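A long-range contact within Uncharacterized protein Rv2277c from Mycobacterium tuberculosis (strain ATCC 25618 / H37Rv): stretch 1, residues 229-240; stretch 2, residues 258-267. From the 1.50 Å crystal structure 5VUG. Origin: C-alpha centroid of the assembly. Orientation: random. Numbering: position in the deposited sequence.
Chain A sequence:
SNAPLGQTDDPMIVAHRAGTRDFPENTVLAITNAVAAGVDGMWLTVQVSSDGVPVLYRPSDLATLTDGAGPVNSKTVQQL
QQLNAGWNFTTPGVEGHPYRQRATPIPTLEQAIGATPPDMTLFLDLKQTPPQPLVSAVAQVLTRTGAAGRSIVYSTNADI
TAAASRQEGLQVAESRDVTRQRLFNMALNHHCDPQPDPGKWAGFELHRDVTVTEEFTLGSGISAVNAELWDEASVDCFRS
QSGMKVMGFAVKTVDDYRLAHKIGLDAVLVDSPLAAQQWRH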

# COMPACT_ATOMS: atom_id res chain seq x y z
N LEU A 229 -5.72 8.19 -5.09
CA LEU A 229 -5.88 7.09 -6.04
C LEU A 229 -6.61 7.47 -7.32
O LEU A 229 -6.54 6.71 -8.30
CB LEU A 229 -6.60 5.92 -5.38
CG LEU A 229 -5.79 5.30 -4.24
CD1 LEU A 229 -6.69 4.36 -3.45
CD2 LEU A 229 -4.56 4.56 -4.77
N TRP A 230 -7.33 8.59 -7.34
CA TRP A 230 -8.07 9.02 -8.52
C TRP A 230 -7.21 9.98 -9.33
O TRP A 230 -6.83 11.05 -8.83
CB TRP A 230 -9.38 9.71 -8.13
CG TRP A 230 -10.44 8.82 -7.53
CD1 TRP A 230 -10.97 8.91 -6.27
CD2 TRP A 230 -11.12 7.72 -8.17
NE1 TRP A 230 -11.93 7.95 -6.09
CE2 TRP A 230 -12.04 7.20 -7.24
CE3 TRP A 230 -11.04 7.13 -9.44
CZ2 TRP A 230 -12.87 6.11 -7.53
CZ3 TRP A 230 -11.86 6.05 -9.73
CH2 TRP A 230 -12.77 5.55 -8.77
N ASP A 231 -6.90 9.59 -10.57
CA ASP A 231 -6.22 10.43 -11.54
C ASP A 231 -6.81 10.11 -12.91
O ASP A 231 -7.69 9.25 -13.03
CB ASP A 231 -4.69 10.29 -11.46
CG ASP A 231 -4.21 8.85 -11.55
OD1 ASP A 231 -4.83 8.01 -12.23
OD2 ASP A 231 -3.16 8.55 -10.94
N GLU A 232 -6.33 10.79 -13.95
CA GLU A 232 -6.88 10.55 -15.28
C GLU A 232 -6.77 9.08 -15.66
O GLU A 232 -7.72 8.50 -16.20
CB GLU A 232 -6.20 11.44 -16.33
CG GLU A 232 -6.98 11.50 -17.63
CD GLU A 232 -6.28 12.31 -18.71
OE1 GLU A 232 -6.36 11.91 -19.90
OE2 GLU A 232 -5.66 13.34 -18.38
N ALA A 233 -5.63 8.44 -15.34
CA ALA A 233 -5.43 7.06 -15.75
C ALA A 233 -6.39 6.11 -15.04
O ALA A 233 -6.96 5.21 -15.66
CB ALA A 233 -3.98 6.64 -15.51
N SER A 234 -6.57 6.28 -13.73
CA SER A 234 -7.44 5.36 -13.02
C SER A 234 -8.91 5.59 -13.35
O SER A 234 -9.68 4.63 -13.42
CB SER A 234 -7.17 5.37 -11.51
OG SER A 234 -7.49 6.61 -10.92
N VAL A 235 -9.32 6.85 -13.58
CA VAL A 235 -10.69 7.09 -14.02
C VAL A 235 -10.94 6.39 -15.35
O VAL A 235 -11.95 5.70 -15.53
CB VAL A 235 -10.99 8.60 -14.09
CG1 VAL A 235 -12.34 8.84 -14.76
CG2 VAL A 235 -10.97 9.21 -12.70
N ASP A 236 -10.01 6.54 -16.30
CA ASP A 236 -10.15 5.89 -17.59
C ASP A 236 -10.21 4.38 -17.46
O ASP A 236 -10.98 3.71 -18.17
CB ASP A 236 -9.02 6.31 -18.53
CG ASP A 236 -9.00 5.50 -19.82
OD1 ASP A 236 -8.35 4.42 -19.87
OD2 ASP A 236 -9.67 5.92 -20.79
N CYS A 237 -9.39 3.80 -16.58
CA CYS A 237 -9.46 2.36 -16.33
C CYS A 237 -10.86 1.94 -15.90
O CYS A 237 -11.42 0.97 -16.42
CB CYS A 237 -8.41 1.96 -15.29
SG CYS A 237 -8.72 0.39 -14.43
N PHE A 238 -11.46 2.68 -14.95
CA PHE A 238 -12.80 2.32 -14.48
C PHE A 238 -13.85 2.49 -15.57
O PHE A 238 -14.73 1.63 -15.73
CB PHE A 238 -13.18 3.17 -13.26
CG PHE A 238 -12.70 2.61 -11.94
CD1 PHE A 238 -11.34 2.54 -11.65
CD2 PHE A 238 -13.61 2.17 -10.99
CE1 PHE A 238 -10.91 2.02 -10.43
CE2 PHE A 238 -13.18 1.66 -9.77
CZ PHE A 238 -11.83 1.58 -9.49
N ARG A 239 -13.77 3.56 -16.35
CA ARG A 239 -14.91 4.00 -17.14
C ARG A 239 -14.87 3.61 -18.61
O ARG A 239 -15.93 3.56 -19.24
CB ARG A 239 -15.06 5.52 -17.04
CG ARG A 239 -15.59 5.96 -15.70
CD ARG A 239 -16.30 7.27 -15.84
NE ARG A 239 -15.35 8.34 -16.07
CZ ARG A 239 -15.60 9.41 -16.80
NH1 ARG A 239 -14.66 10.34 -16.95
NH2 ARG A 239 -16.77 9.54 -17.40
N SER A 240 -13.70 3.35 -19.17
CA SER A 240 -13.60 3.20 -20.62
C SER A 240 -14.30 1.93 -21.08
O SER A 240 -13.96 0.83 -20.63
CB SER A 240 -12.13 3.19 -21.05
OG SER A 240 -12.05 3.07 -22.46
N ARG A 258 -11.55 20.88 -7.89
CA ARG A 258 -10.83 21.09 -9.14
C ARG A 258 -10.21 19.80 -9.66
O ARG A 258 -10.24 19.53 -10.87
CB ARG A 258 -9.76 22.16 -8.96
CG ARG A 258 -10.35 23.52 -8.78
CD ARG A 258 -9.31 24.56 -8.45
NE ARG A 258 -9.96 25.83 -8.16
CZ ARG A 258 -9.39 26.86 -7.55
NH1 ARG A 258 -8.13 26.78 -7.15
NH2 ARG A 258 -10.08 27.97 -7.34
N LEU A 259 -9.64 18.99 -8.76
CA LEU A 259 -9.10 17.71 -9.18
C LEU A 259 -10.19 16.82 -9.77
O LEU A 259 -10.03 16.27 -10.87
CB LEU A 259 -8.39 17.03 -8.01
CG LEU A 259 -7.90 15.59 -8.23
CD1 LEU A 259 -6.87 15.52 -9.36
CD2 LEU A 259 -7.32 15.04 -6.95
N ALA A 260 -11.31 16.67 -9.05
CA ALA A 260 -12.41 15.83 -9.52
C ALA A 260 -12.92 16.29 -10.88
O ALA A 260 -13.22 15.47 -11.75
CB ALA A 260 -13.56 15.88 -8.50
N HIS A 261 -13.05 17.60 -11.06
CA HIS A 261 -13.51 18.15 -12.32
C HIS A 261 -12.52 17.87 -13.45
O HIS A 261 -12.91 17.45 -14.55
CB HIS A 261 -13.72 19.65 -12.16
CG HIS A 261 -14.54 20.27 -13.23
ND1 HIS A 261 -14.08 20.44 -14.52
CD2 HIS A 261 -15.81 20.75 -13.21
CE1 HIS A 261 -15.03 21.01 -15.25
NE2 HIS A 261 -16.08 21.21 -14.48
N LYS A 262 -11.23 18.10 -13.18
CA LYS A 262 -10.21 17.92 -14.21
C LYS A 262 -10.15 16.48 -14.69
O LYS A 262 -9.99 16.22 -15.89
CB LYS A 262 -8.85 18.35 -13.66
CG LYS A 262 -7.68 18.12 -14.64
CD LYS A 262 -6.33 18.49 -14.01
CE LYS A 262 -5.93 17.52 -12.90
NZ LYS A 262 -4.61 17.86 -12.27
N ILE A 263 -10.27 15.52 -13.77
CA ILE A 263 -10.15 14.12 -14.15
C ILE A 263 -11.49 13.50 -14.56
O ILE A 263 -11.51 12.35 -15.00
CB ILE A 263 -9.43 13.28 -13.07
CG1 ILE A 263 -10.30 13.14 -11.81
CG2 ILE A 263 -8.09 13.91 -12.74
CD1 ILE A 263 -9.62 12.37 -10.68
N GLY A 264 -12.59 14.23 -14.43
CA GLY A 264 -13.86 13.73 -14.91
C GLY A 264 -14.57 12.75 -14.02
O GLY A 264 -15.26 11.85 -14.53
N LEU A 265 -14.44 12.87 -12.70
CA LEU A 265 -15.28 12.06 -11.82
C LEU A 265 -16.75 12.35 -12.09
O LEU A 265 -17.14 13.50 -12.30
CB LEU A 265 -14.97 12.36 -10.35
CG LEU A 265 -13.58 12.03 -9.83
CD1 LEU A 265 -13.51 12.27 -8.32
CD2 LEU A 265 -13.19 10.60 -10.18
N ASP A 266 -17.57 11.30 -12.07
CA ASP A 266 -19.00 11.48 -12.30
C ASP A 266 -19.67 12.23 -11.17
O ASP A 266 -20.69 12.90 -11.39
CB ASP A 266 -19.67 10.12 -12.49
CG ASP A 266 -19.20 9.42 -13.73
OD1 ASP A 266 -19.73 9.70 -14.83
OD2 ASP A 266 -18.27 8.60 -13.61
N ALA A 267 -19.12 12.13 -9.95
CA ALA A 267 -19.77 12.69 -8.78
C ALA A 267 -18.73 12.99 -7.71
O ALA A 267 -17.66 12.36 -7.67
CB ALA A 267 -20.80 11.70 -8.21

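One side of helix 232-239, with the residues just before it, packs against the last turn of helix 258-263 and the turn that follows it; the helix axes approach to 10.5 Å at 53°, and 394 Å² of surface is buried, summed over both sides. No hydrogen bond crosses the contact, which rests on apolar packing with a charged pair at one end. Leu229 does not touch stretch 2, but its O accepts from Ser234 OG (2.8 Å) and so helps fix the turn into the helix. Trp230, buried, directs its CA-to-CB bond toward stretch 2. Its CB lies 3.7 Å from Ile263 CD1, and Leu265 CD2 sits over one face of the indole, 4.1 Å from Trp230 CD2; a broad, flat ring gives this methyl a surface to rest on.

Asp231 points away and serves its own helix as N-cap: its OD1 accepts from Ser234 N (2.9 Å), while Asp231 N donates to Ser234 OG (3.1 Å). This reciprocal pairing ties down the first turn, whose backbone also packs on Ile263, with Asp231 N 3.9 Å from Ile263 CD1 and Glu232 N 3.8 Å from Ile263 CG2. The backbones come closest here, Glu232 CA and Ile263 CA being 5.0 Å apart, and the carboxylate of Glu232 extends into solvent.

One turn on, Val235 points its CA-to-CB bond toward stretch 2 and packs on the touching ends of Ile263 and Leu265: its CG2 is 3.6 Å from Leu265 CD2 and 4.0 Å from Ile263 CD1, while its CG1 lies 3.6 Å from Ile263 O. A compact branched residue suits this close approach. Ile263, with 85 Å² covered, loses more surface to the contact than any other residue, its extended chi2 (t) carrying CD1 to both Trp230 and Val235. Leu265 starts away from stretch 1, yet its end returns to it.

Another turn along, Arg239 reaches across the Schellman turn that closes the second helix. Gly264 O lies over one face of the guanidinium, 2.9 Å from Arg239 NH1, but the angle is too poor for a hydrogen bond. Glycine suits this turn because its positive phi would jam a CB against the preceding carbonyl O; an ideal CB would also clash with Arg239 NH1 at 3.0 Å. Asp266 completes the contact through a long salt bridge, Arg239 NE to Asp266 OD2 at 3.8 Å. The oxygen lies well out of the guanidinium plane, so the attraction is one of charges alone, and Arg239 CD packs 3.3 Å from Asp266 OD2.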